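Local structure of Pre-mRNA-splicing factor SAD1 (4MSX) at residues D265-L268 and F269-L273; F186-A189 and A190-Y194; S286-N289 and H290-G294; G221-I224 and K225-I229. The protein promotes the assembly of newly made U4 snRNA into the U4/U6 snRNP and is required for pre-mRNA splicing, although it resembles a deubiquitinase that has lost its catalysis. One frame throughout, in Å; residues are numbered along the deposited sequence.

All four contacts are local, each within a turn or two of one helix of the USP domain, so none closes a long loop; they run in series, without nesting or crossing. Contact 2 comes first and starts helix 189-203. Contact 4 opens helix 222-234, contact 1 opens helix 266-280, and contact 3 lies near the end of helix 282-292, where the chain passes into strand 294-299. Contact 1 joins two of the others: Tyr194 of contact 2 packs on Asp265, Pro266 and Phe269, while Phe223 of contact 4 meets Leu273. Contact 3 touches no other contact, yet its Leu288 packs on Ile277 and Cys278 farther along helix 266-280.

Contact 1 of 4, residues D265-L268 and F269-L273; sequences DPRL and FLLWL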
# COMPACT_ATOMS: atom_id res chain seq x y z
N ASP A 265 -6.12 -4.56 -11.35
CA ASP A 265 -5.01 -5.40 -10.90
C ASP A 265 -3.98 -4.42 -10.31
O ASP A 265 -4.23 -3.21 -10.30
CB ASP A 265 -4.44 -6.24 -12.08
CG ASP A 265 -3.89 -5.38 -13.23
OD1 ASP A 265 -3.26 -4.37 -12.96
OD2 ASP A 265 -4.06 -5.71 -14.43
N PRO A 266 -2.86 -4.93 -9.79
CA PRO A 266 -1.93 -3.97 -9.13
C PRO A 266 -1.41 -2.87 -10.04
O PRO A 266 -1.17 -1.75 -9.58
CB PRO A 266 -0.79 -4.85 -8.61
CG PRO A 266 -1.52 -6.18 -8.25
CD PRO A 266 -2.56 -6.33 -9.43
N ARG A 267 -1.22 -3.16 -11.33
CA ARG A 267 -0.68 -2.17 -12.21
C ARG A 267 -1.71 -1.04 -12.48
O ARG A 267 -1.40 0.15 -12.40
CB ARG A 267 -0.30 -2.81 -13.55
CG ARG A 267 0.15 -1.74 -14.54
CD ARG A 267 0.55 -2.35 -15.92
NE ARG A 267 0.52 -1.29 -16.89
CZ ARG A 267 -0.58 -0.90 -17.54
NH1 ARG A 267 -1.71 -1.59 -17.42
NH2 ARG A 267 -0.50 0.14 -18.36
N LEU A 268 -2.94 -1.44 -12.85
CA LEU A 268 -3.97 -0.45 -13.14
C LEU A 268 -4.24 0.41 -11.88
O LEU A 268 -4.45 1.60 -11.97
CB LEU A 268 -5.29 -1.16 -13.52
CG LEU A 268 -5.17 -1.84 -14.91
CD1 LEU A 268 -6.43 -2.73 -15.22
CD2 LEU A 268 -4.99 -0.75 -15.97
N PHE A 269 -4.25 -0.23 -10.73
CA PHE A 269 -4.54 0.52 -9.51
C PHE A 269 -3.35 1.42 -9.12
O PHE A 269 -3.56 2.55 -8.71
CB PHE A 269 -4.91 -0.41 -8.37
CG PHE A 269 -5.28 0.33 -7.08
CD1 PHE A 269 -6.34 1.24 -7.07
CD2 PHE A 269 -4.54 0.13 -5.91
CE1 PHE A 269 -6.67 1.94 -5.89
CE2 PHE A 269 -4.88 0.83 -4.70
CZ PHE A 269 -5.95 1.71 -4.71
N LEU A 270 -2.12 0.93 -9.29
CA LEU A 270 -0.93 1.78 -9.01
C LEU A 270 -0.97 3.03 -9.89
O LEU A 270 -0.75 4.14 -9.42
CB LEU A 270 0.36 0.99 -9.30
CG LEU A 270 1.61 1.86 -9.02
CD1 LEU A 270 2.75 0.98 -8.49
CD2 LEU A 270 2.01 2.59 -10.28
N LEU A 271 -1.27 2.86 -11.19
CA LEU A 271 -1.27 4.00 -12.12
C LEU A 271 -2.40 4.95 -11.71
O LEU A 271 -2.26 6.17 -11.73
CB LEU A 271 -1.57 3.54 -13.57
CG LEU A 271 -0.39 2.73 -14.19
CD1 LEU A 271 -0.70 2.21 -15.58
CD2 LEU A 271 0.88 3.58 -14.26
N TRP A 272 -3.57 4.39 -11.42
CA TRP A 272 -4.68 5.25 -10.98
C TRP A 272 -4.27 6.06 -9.71
O TRP A 272 -4.56 7.27 -9.58
CB TRP A 272 -5.93 4.38 -10.64
CG TRP A 272 -7.17 5.20 -10.36
CD1 TRP A 272 -8.18 5.54 -11.26
CD2 TRP A 272 -7.58 5.71 -9.08
NE1 TRP A 272 -9.18 6.27 -10.59
CE2 TRP A 272 -8.83 6.37 -9.27
CE3 TRP A 272 -7.01 5.68 -7.79
CZ2 TRP A 272 -9.49 7.04 -8.23
CZ3 TRP A 272 -7.70 6.34 -6.73
CH2 TRP A 272 -8.92 6.99 -6.98
N LEU A 273 -3.68 5.36 -8.76
CA LEU A 273 -3.38 5.96 -7.45
C LEU A 273 -2.26 7.03 -7.64
O LEU A 273 -2.34 8.14 -7.08
CB LEU A 273 -2.90 4.90 -6.46
CG LEU A 273 -2.91 5.40 -5.03
CD1 LEU A 273 -4.37 5.62 -4.51
CD2 LEU A 273 -2.15 4.43 -4.13
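Leu271 lays its CD1 methyl over one face of the Arg267 guanidinium, an i to i+4 pair just inside the N-capped start of helix 266-280 in the USP domain. The methyl is 3.5 Å from Arg267 NH2 and sits toward the rim of the flat group rather than over its middle. Arg267 gets there with CG trans to its backbone N (chi1 175°) and a chain stretched out from CG to NE, so that it runs slantwise past the leucine. Cut back to an alanine, Arg267 would probably leave the Leu271 CD1 methyl without its flat neighbour and uncover part of Phe474 and Ile475, the residues of strand 472-480 that Arg267 also touches. The backbone holds the pair in step, Leu271 N bonding to Arg267 O at 3.0 Å. On the inner side, Phe269 packs against Ala195 and Val198 of helix 189-203. Farther back stands the cap itself. Asp265 OD2 makes a salt bridge to Arg384, which would steady the carboxylate, while OD1 turns to the helix start: it takes a weak, bent bond from Arg267 N and a nearly straight one, 2.9 Å and 170°, from Leu268 N.

Contact 2 of 4, residues F186-A189 and A190-Y194; sequences FTNA and ATYDY
Asn188 swings its amide over the start of helix 189-203 with CG trans to the backbone N (chi1 -154°), and Thr191 turns OG1 to the side of its own backbone N (chi1 -55°) to meet it. The result is an N-cap. Asn188 OD1 accepts from Thr191 OG1 at 3.0 Å, the hydroxyl tilted out of the amide plane, and more weakly from Thr191 N at 3.3 Å. The Asn188 carbonyl is also shared: Tyr192 N reaches its O at 2.9 Å in the carbonyl plane, whereas Thr191 N comes from well above that plane. Asn188 ND2 donates to Asp247 and to a water, 2.8 Å away, which also gives Thr191 OG1 a weak bond and so bridges the two side chains. A leucine in its place would probably leave the Thr191 hydroxyl without its acceptor and deprive Asp247 of a donor. The same threonine rotation lays Thr191 CG2 over the centre of the Tyr192 ring. One turn on, Asp193 N bonds to Ala189 O. By its sequence setting Asp193 probably stands where active USPs carry the nucleophilic cysteine, in keeping with the lost catalysis, and its OD2 bonds to His439 ND1 and Trp440 N. The helix start is thus lodged between helix 247-256, where Tyr192 packs on Asp247 and Val250, and strand 438-446, which receives Asp193.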
# COMPACT_ATOMS: atom_id res chain seq x y z
N PHE A 186 -3.00 -7.57 5.67
CA PHE A 186 -4.27 -6.89 5.60
C PHE A 186 -5.36 -7.97 5.55
O PHE A 186 -5.17 -9.04 4.92
CB PHE A 186 -4.41 -6.06 4.31
CG PHE A 186 -3.42 -4.91 4.18
CD1 PHE A 186 -2.14 -5.15 3.69
CD2 PHE A 186 -3.80 -3.62 4.53
CE1 PHE A 186 -1.21 -4.13 3.57
CE2 PHE A 186 -2.87 -2.55 4.40
CZ PHE A 186 -1.58 -2.82 3.90
N THR A 187 -6.49 -7.67 6.17
CA THR A 187 -7.66 -8.54 6.05
C THR A 187 -8.35 -8.36 4.69
O THR A 187 -8.16 -7.35 3.99
CB THR A 187 -8.62 -8.28 7.25
OG1 THR A 187 -8.81 -6.87 7.41
CG2 THR A 187 -7.98 -8.81 8.55
N ASN A 188 -9.18 -9.34 4.35
CA ASN A 188 -9.97 -9.31 3.12
C ASN A 188 -9.13 -9.19 1.84
O ASN A 188 -9.47 -8.44 0.93
CB ASN A 188 -11.00 -8.19 3.15
CG ASN A 188 -12.23 -8.53 2.21
OD1 ASN A 188 -12.20 -9.56 1.56
ND2 ASN A 188 -13.22 -7.67 2.16
N ALA A 189 -8.06 -9.94 1.79
CA ALA A 189 -7.27 -10.00 0.55
C ALA A 189 -8.12 -10.60 -0.57
O ALA A 189 -7.84 -10.37 -1.77
CB ALA A 189 -6.04 -10.87 0.78
N ALA A 190 -9.14 -11.39 -0.20
CA ALA A 190 -9.97 -12.05 -1.22
C ALA A 190 -10.57 -10.95 -2.07
O ALA A 190 -10.76 -11.11 -3.25
CB ALA A 190 -11.11 -12.93 -0.57
N THR A 191 -10.87 -9.82 -1.45
CA THR A 191 -11.45 -8.71 -2.20
C THR A 191 -10.45 -7.62 -2.60
O THR A 191 -10.59 -7.02 -3.66
CB THR A 191 -12.60 -8.08 -1.39
OG1 THR A 191 -13.51 -9.13 -1.09
CG2 THR A 191 -13.34 -6.97 -2.16
N TYR A 192 -9.49 -7.30 -1.72
CA TYR A 192 -8.70 -6.10 -1.91
C TYR A 192 -7.17 -6.36 -2.09
O TYR A 192 -6.35 -5.41 -1.97
CB TYR A 192 -8.95 -5.15 -0.71
CG TYR A 192 -10.39 -4.58 -0.76
CD1 TYR A 192 -10.82 -3.79 -1.82
CD2 TYR A 192 -11.32 -4.89 0.23
CE1 TYR A 192 -12.13 -3.27 -1.88
CE2 TYR A 192 -12.65 -4.33 0.20
CZ TYR A 192 -13.04 -3.55 -0.86
OH TYR A 192 -14.36 -3.04 -0.92
N ASP A 193 -6.77 -7.60 -2.39
CA ASP A 193 -5.34 -7.89 -2.48
C ASP A 193 -4.59 -6.98 -3.45
O ASP A 193 -3.43 -6.56 -3.15
CB ASP A 193 -5.03 -9.34 -2.84
CG ASP A 193 -5.79 -9.82 -4.09
OD1 ASP A 193 -6.53 -9.04 -4.75
OD2 ASP A 193 -5.63 -11.03 -4.38
N TYR A 194 -5.21 -6.62 -4.57
CA TYR A 194 -4.54 -5.72 -5.52
C TYR A 194 -4.22 -4.35 -4.90
O TYR A 194 -3.21 -3.71 -5.21
CB TYR A 194 -5.35 -5.49 -6.79
CG TYR A 194 -6.67 -4.80 -6.54
CD1 TYR A 194 -6.74 -3.41 -6.53
CD2 TYR A 194 -7.81 -5.53 -6.22
CE1 TYR A 194 -7.93 -2.76 -6.27
CE2 TYR A 194 -9.02 -4.87 -5.90
CZ TYR A 194 -9.05 -3.49 -5.93
OH TYR A 194 -10.23 -2.83 -5.63
O HOH W 1 -15.75 -7.67 1.02

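Contact 3 of 4, residues S286-N289 and H290-G294; sequences SILN and HSCKG
Asn289 and Lys293 run side by side near the end of helix 282-292, and they form the looser, water-touched flank of a turn whose other side is buried. On the tight side, Leu288 CD2 meets Cys292 SG at 4.1 Å, one turn apart. Both side chains are shut in by Trp321, which also makes a cation-pi contact with Lys293 and so serves both flanks; helix 266-280 adds Ile277 and Cys278 against Leu288 and Phe274 against Cys292. Next to them Ser291 turns its hydroxyl back on the helix, giving Ile287 O a weak bond in addition to the backbone one from Ser291 N at 2.8 Å, so this buried hydroxyl finds at least a weak local acceptor. The other flank is polar. Lys293 starts out extended but bends at its third torsion (chi3 -80°), which carries NZ round to Asn289 OD1 at 2.7 Å. A water accepts from Asn289 ND2 at 3.1 Å and more weakly from Lys293 NZ, bridging the two ends. Asn289 ND2 also donates to Lys285 O, which fixes the amide's rotation and leaves OD1 turned to the lysine. Arg370 holds the carbonyls of His290 and Lys293, and Gly294 pairs with Phe320. This is an amphipathic helix running out into a strand: its last turn carries i to i+4 pairs, greasy inward and polar outward, and the chain then passes into strand 294-299.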
# COMPACT_ATOMS: atom_id res chain seq x y z
N SER A 286 5.35 16.58 -6.84
CA SER A 286 6.76 16.86 -7.11
C SER A 286 7.65 15.71 -6.63
O SER A 286 8.62 15.39 -7.28
CB SER A 286 7.15 18.21 -6.44
OG SER A 286 7.15 18.05 -5.02
N ILE A 287 7.32 15.06 -5.52
CA ILE A 287 8.19 13.95 -5.05
C ILE A 287 8.07 12.71 -5.99
O ILE A 287 9.06 12.08 -6.36
CB ILE A 287 7.79 13.51 -3.65
CG1 ILE A 287 8.13 14.64 -2.63
CG2 ILE A 287 8.54 12.20 -3.26
CD1 ILE A 287 7.42 14.50 -1.27
N LEU A 288 6.83 12.36 -6.37
CA LEU A 288 6.66 11.21 -7.31
C LEU A 288 7.27 11.51 -8.65
O LEU A 288 7.98 10.68 -9.22
CB LEU A 288 5.15 10.90 -7.51
CG LEU A 288 4.44 10.35 -6.27
CD1 LEU A 288 2.92 10.19 -6.57
CD2 LEU A 288 5.03 8.99 -5.94
N ASN A 289 7.03 12.70 -9.19
CA ASN A 289 7.71 13.04 -10.44
C ASN A 289 9.23 12.95 -10.35
O ASN A 289 9.87 12.41 -11.25
CB ASN A 289 7.23 14.40 -10.99
CG ASN A 289 5.91 14.28 -11.74
OD1 ASN A 289 5.91 13.99 -12.93
ND2 ASN A 289 4.80 14.42 -11.04
N HIS A 290 9.82 13.38 -9.26
CA HIS A 290 11.25 13.32 -9.19
C HIS A 290 11.74 11.90 -8.95
O HIS A 290 12.73 11.45 -9.54
CB HIS A 290 11.82 14.20 -8.04
CG HIS A 290 13.28 13.98 -7.85
ND1 HIS A 290 14.22 14.46 -8.73
CD2 HIS A 290 13.96 13.27 -6.93
CE1 HIS A 290 15.42 14.07 -8.34
NE2 HIS A 290 15.29 13.35 -7.25
N SER A 291 11.05 11.17 -8.08
CA SER A 291 11.62 9.91 -7.64
C SER A 291 11.24 8.68 -8.50
O SER A 291 11.96 7.68 -8.49
CB SER A 291 11.19 9.63 -6.21
OG SER A 291 11.72 10.62 -5.34
N CYS A 292 10.08 8.74 -9.16
CA CYS A 292 9.47 7.53 -9.76
C CYS A 292 9.30 7.62 -11.27
O CYS A 292 9.00 6.60 -11.94
CB CYS A 292 8.07 7.29 -9.11
SG CYS A 292 8.26 6.91 -7.39
N LYS A 293 9.40 8.81 -11.82
CA LYS A 293 9.00 8.99 -13.21
C LYS A 293 10.19 8.85 -14.16
O LYS A 293 11.18 9.58 -14.07
CB LYS A 293 8.27 10.31 -13.41
CG LYS A 293 7.88 10.56 -14.88
CD LYS A 293 6.95 11.76 -15.04
CE LYS A 293 5.49 11.39 -14.71
NZ LYS A 293 4.54 12.56 -14.79
N GLY A 294 10.14 7.82 -14.99
CA GLY A 294 11.20 7.54 -15.94
C GLY A 294 10.87 8.18 -17.26
O GLY A 294 9.77 8.73 -17.44
O HOH W 2 2.41 14.02 -12.95

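Contact 4 of 4, residues G221-I224 and K225-I229; sequences GEFI and KRLSI
An i to i+4 salt bridge joins Glu222 to Arg226 on the first turns of helix 222-234, in the helical part of the USP domain, where the helix lies against helix 247-256. The two side chains run alongside each other in the same direction, their charged planes only 18° apart. Arg226 offers NE and NH2 side-on, and both go to one oxygen: NE meets Glu222 OE2 at 2.9 Å in a fairly straight bond, while NH2 reaches the same OE2 at 3.3 Å and less directly. OE2 lies close to the guanidinium plane for both donors, and both come from the same face of the carboxylate. Arg226 CG stands trans to its carbonyl carbon (chi1 -79°), and the chain then stretches out to NE, level with the end of the glutamate. On the inward side of the helix, Phe223 CZ touches Leu227 CD2 at 3.9 Å. That pair is greasy throughout, with Phe223 also packed on Leu253 and Leu273, and Leu227 on Phe249 and Ile277. Farther along, Ser228 OG gives a 2.8 Å bond to Lys225 O, which also takes Ile229 N from the same face. The salt bridge is one link of a chain of charges, in which Arg256 takes Glu222 OE1 and Asp248 takes Arg226 NH1; separately, Tyr252 makes a cation-pi contact with Arg226. With Arg256 NH2 close to Arg226 NH2, the carboxylates of Glu222 and Asp248 probably offset the like charges and let the two arginines sit together.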
# COMPACT_ATOMS: atom_id res chain seq x y z
N GLY A 221 -7.33 17.98 1.05
CA GLY A 221 -8.53 17.24 0.64
C GLY A 221 -8.67 15.83 1.26
O GLY A 221 -7.67 15.28 1.75
N GLU A 222 -9.87 15.27 1.23
CA GLU A 222 -10.17 14.00 1.89
C GLU A 222 -9.35 12.74 1.35
O GLU A 222 -8.90 11.91 2.13
CB GLU A 222 -11.63 13.69 1.74
CG GLU A 222 -11.99 12.40 2.44
CD GLU A 222 -13.45 12.31 2.87
OE1 GLU A 222 -14.25 13.21 2.51
OE2 GLU A 222 -13.80 11.31 3.56
N PHE A 223 -9.20 12.64 0.04
CA PHE A 223 -8.42 11.50 -0.54
C PHE A 223 -6.99 11.48 0.08
O PHE A 223 -6.52 10.43 0.60
CB PHE A 223 -8.31 11.64 -2.03
CG PHE A 223 -7.25 10.74 -2.61
CD1 PHE A 223 -7.45 9.36 -2.67
CD2 PHE A 223 -6.04 11.28 -3.04
CE1 PHE A 223 -6.43 8.50 -3.20
CE2 PHE A 223 -5.02 10.44 -3.57
CZ PHE A 223 -5.22 9.03 -3.64
N ILE A 224 -6.29 12.62 0.04
CA ILE A 224 -4.87 12.67 0.48
C ILE A 224 -4.82 12.45 1.99
O ILE A 224 -3.98 11.70 2.47
CB ILE A 224 -4.12 13.98 0.12
CG1 ILE A 224 -3.76 14.04 -1.36
CG2 ILE A 224 -2.75 14.06 0.83
CD1 ILE A 224 -2.59 13.00 -1.77
N LYS A 225 -5.76 13.04 2.74
CA LYS A 225 -5.77 12.77 4.17
C LYS A 225 -5.98 11.27 4.45
O LYS A 225 -5.27 10.67 5.26
CB LYS A 225 -6.88 13.58 4.88
CG LYS A 225 -6.85 13.38 6.38
CD LYS A 225 -7.73 14.41 7.09
CE LYS A 225 -7.71 14.23 8.61
NZ LYS A 225 -6.32 14.18 9.17
N ARG A 226 -6.95 10.64 3.79
CA ARG A 226 -7.19 9.24 4.11
C ARG A 226 -5.97 8.38 3.71
O ARG A 226 -5.61 7.45 4.41
CB ARG A 226 -8.43 8.74 3.35
CG ARG A 226 -9.77 9.16 4.02
CD ARG A 226 -10.82 8.73 3.01
NE ARG A 226 -12.21 8.88 3.41
CZ ARG A 226 -12.99 7.87 3.82
NH1 ARG A 226 -12.52 6.62 4.00
NH2 ARG A 226 -14.23 8.13 4.10
N LEU A 227 -5.35 8.71 2.59
CA LEU A 227 -4.25 7.88 2.10
C LEU A 227 -3.07 8.05 3.11
O LEU A 227 -2.33 7.10 3.44
CB LEU A 227 -3.84 8.35 0.70
CG LEU A 227 -2.54 7.72 0.17
CD1 LEU A 227 -2.65 6.20 0.16
CD2 LEU A 227 -2.25 8.25 -1.25
N SER A 228 -2.90 9.27 3.59
CA SER A 228 -1.76 9.53 4.51
C SER A 228 -1.97 8.72 5.78
O SER A 228 -0.99 8.18 6.39
CB SER A 228 -1.59 11.04 4.84
OG SER A 228 -2.65 11.52 5.67
N ILE A 229 -3.22 8.62 6.23
CA ILE A 229 -3.45 7.83 7.42
C ILE A 229 -3.18 6.32 7.18
O ILE A 229 -2.68 5.65 8.08
CB ILE A 229 -4.88 8.15 8.03
CG1 ILE A 229 -4.84 9.59 8.62
CG2 ILE A 229 -5.28 7.09 9.05
CD1 ILE A 229 -6.19 10.22 8.86